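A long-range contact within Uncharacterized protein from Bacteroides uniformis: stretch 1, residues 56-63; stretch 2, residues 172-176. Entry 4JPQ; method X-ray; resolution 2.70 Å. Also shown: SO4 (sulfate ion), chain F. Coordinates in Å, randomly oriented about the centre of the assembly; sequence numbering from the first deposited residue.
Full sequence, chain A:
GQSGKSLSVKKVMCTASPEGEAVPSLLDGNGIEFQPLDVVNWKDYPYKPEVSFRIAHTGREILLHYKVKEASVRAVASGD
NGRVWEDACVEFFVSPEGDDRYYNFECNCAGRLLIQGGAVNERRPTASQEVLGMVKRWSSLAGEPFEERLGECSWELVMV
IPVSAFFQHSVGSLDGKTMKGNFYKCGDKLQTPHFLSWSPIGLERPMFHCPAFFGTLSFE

Stretch 1 (56-63) AHTGREIL
Stretch 2 (172-176) GSLDG

Residues 56-63 form a tight hairpin, and residues 172-176, an irregular segment whose touching residues are at least 112 positions away in sequence, pack against its turn. In the hairpin, strand 56-57 pairs with strand 61-63 through Ala 56 N to Leu 63 O (3.1 Å) and Leu 63 N to Ala 56 O (2.9 Å), and Thr 58 N to Glu 61 O (2.9 Å) closes the turn. Thr 58 (chi1 p) points away from the second stretch and braces the turn from within: its OG1 donates to Glu 61 OE1 at 2.9 Å and accepts a weak bond from Glu 61 N at 2.8 Å. Arg 60, with phi/psi of -97/-20°, also points away. The contact is small, burying 290 Å² over both sides.

Stretch 2 begins at Gly 172 (phi/psi -87/-64°), which lies beyond the hairpin and binds a sulfate ion, probably from the crystallisation liquor. Gly 172 N lies 2.7 Å from sulfate O4, and Ser 173 N donates to the same oxygen at 2.8 Å; a CB on Gly 172 would clash with sulfate O2.

Ser 173 is extended (-142/140°), with its side chain sideways in the t rotamer. Its OG lies 3.4 Å from Gly 59 O, a weak interaction at best, and 3.0 Å from Asp 175 OD2. Ser 173 CA adds a CA-H...O contact to Gly 59 O at 3.5 Å.

Leu 174 (-77/-17°) is the centre of the contact. Its N donates to Gly 59 O at 2.8 Å with a nearly linear angle of 176°, and the CA atoms of Gly 59 and Leu 174 are 4.8 Å apart. Gly 59 adopts 105/-45°, where a CB would jam against the preceding carbonyl oxygen and also approach Asp 175 OD2 to 3.4 Å. The Leu 174 side chain points toward the hairpin with chi1 m and chi2 t, which brings CD1 to 3.6 Å from Ile 62 CG1 and 3.5 Å from Glu 61 O. Ile 62 (m, t) starts sideways, but its end comes nearer to complete this buried apolar contact. His 57 (chi1 p, chi2 108°) points toward stretch 2, its ND1 3.7 Å from Leu 174 CB.

Asp 175 (-49/114°; chi1 m, chi2 -59°) leaves sideways, yet its carboxylate returns to the hairpin: OD2 is 4.1 Å from Gly 59 CA, and OD1 lies at the edge of the His 57 ring, 3.9 Å from CE1. At Gly 176 the chain turns to a positive phi (73/7°), which favours glycine, and leaves the contact.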

# COMPACT_ATOMS: atom_id res chain seq x y z
N ALA A 56 4.14 7.32 7.97
CA ALA A 56 4.89 7.64 9.19
C ALA A 56 5.22 6.35 9.92
O ALA A 56 4.85 5.27 9.44
CB ALA A 56 4.08 8.55 10.08
N HIS A 57 5.91 6.43 11.06
CA HIS A 57 6.22 5.23 11.83
C HIS A 57 6.30 5.45 13.32
O HIS A 57 6.58 6.55 13.78
CB HIS A 57 7.53 4.58 11.34
CG HIS A 57 8.78 5.33 11.71
ND1 HIS A 57 9.66 4.87 12.66
CD2 HIS A 57 9.29 6.49 11.24
CE1 HIS A 57 10.68 5.71 12.75
NE2 HIS A 57 10.47 6.71 11.91
N THR A 58 6.06 4.37 14.06
CA THR A 58 6.14 4.36 15.51
C THR A 58 7.46 3.81 16.04
O THR A 58 7.69 3.86 17.25
CB THR A 58 5.00 3.51 16.09
OG1 THR A 58 5.16 2.14 15.71
CG2 THR A 58 3.65 4.03 15.58
N GLY A 59 8.31 3.28 15.17
CA GLY A 59 9.55 2.61 15.57
C GLY A 59 9.34 1.11 15.42
O GLY A 59 10.20 0.40 14.89
N ARG A 60 8.19 0.62 15.90
CA ARG A 60 7.77 -0.78 15.77
C ARG A 60 6.82 -0.99 14.58
O ARG A 60 6.67 -2.13 14.15
CB ARG A 60 7.04 -1.25 17.05
CG ARG A 60 7.75 -0.94 18.38
CD ARG A 60 6.97 -1.44 19.59
NE ARG A 60 5.56 -0.98 19.57
CZ ARG A 60 4.64 -1.32 20.47
NH1 ARG A 60 4.94 -2.09 21.53
NH2 ARG A 60 3.40 -0.86 20.33
N GLU A 61 6.16 0.06 14.07
CA GLU A 61 5.13 -0.08 13.01
C GLU A 61 5.14 1.02 11.96
O GLU A 61 5.46 2.16 12.28
CB GLU A 61 3.74 -0.04 13.67
CG GLU A 61 3.46 -1.15 14.67
CD GLU A 61 2.73 -0.67 15.89
OE1 GLU A 61 3.30 0.13 16.66
OE2 GLU A 61 1.58 -1.11 16.07
N ILE A 62 4.77 0.66 10.73
CA ILE A 62 4.62 1.61 9.62
C ILE A 62 3.13 1.92 9.54
O ILE A 62 2.31 0.99 9.53
CB ILE A 62 5.04 1.02 8.26
CG1 ILE A 62 6.51 0.62 8.29
CG2 ILE A 62 4.80 2.04 7.14
CD1 ILE A 62 6.97 -0.13 7.06
N LEU A 63 2.81 3.21 9.42
CA LEU A 63 1.46 3.72 9.34
C LEU A 63 1.23 4.31 7.96
O LEU A 63 1.91 5.26 7.58
CB LEU A 63 1.29 4.82 10.38
CG LEU A 63 1.64 4.49 11.83
CD1 LEU A 63 1.35 5.70 12.70
CD2 LEU A 63 0.87 3.28 12.34
N GLY A 172 14.08 -5.49 13.45
CA GLY A 172 13.90 -5.11 14.85
C GLY A 172 13.15 -3.81 15.06
O GLY A 172 12.06 -3.81 15.62
N SER A 173 13.74 -2.72 14.57
CA SER A 173 13.21 -1.37 14.74
C SER A 173 13.42 -0.50 13.50
O SER A 173 14.49 -0.50 12.92
CB SER A 173 13.89 -0.69 15.94
OG SER A 173 13.42 0.64 16.10
N LEU A 174 12.41 0.30 13.17
CA LEU A 174 12.42 1.16 11.98
C LEU A 174 13.26 2.44 12.12
O LEU A 174 13.57 3.06 11.10
CB LEU A 174 10.98 1.56 11.62
CG LEU A 174 9.96 0.44 11.41
CD1 LEU A 174 8.56 1.01 11.27
CD2 LEU A 174 10.33 -0.41 10.20
N ASP A 175 13.59 2.82 13.36
CA ASP A 175 14.36 4.05 13.66
C ASP A 175 15.62 4.21 12.82
O ASP A 175 16.54 3.37 12.91
CB ASP A 175 14.73 4.10 15.16
CG ASP A 175 13.54 4.36 16.06
OD1 ASP A 175 12.89 5.40 15.89
OD2 ASP A 175 13.25 3.54 16.96
N GLY A 176 15.63 5.23 11.96
CA GLY A 176 16.79 5.54 11.13
C GLY A 176 17.11 4.63 9.96
O GLY A 176 18.17 4.80 9.35
S SO4 F . 17.14 -4.54 13.04
O1 SO4 F . 17.56 -4.72 11.62
O2 SO4 F . 16.77 -5.86 13.61
O3 SO4 F . 18.25 -3.99 13.85
O4 SO4 F . 16.00 -3.60 13.11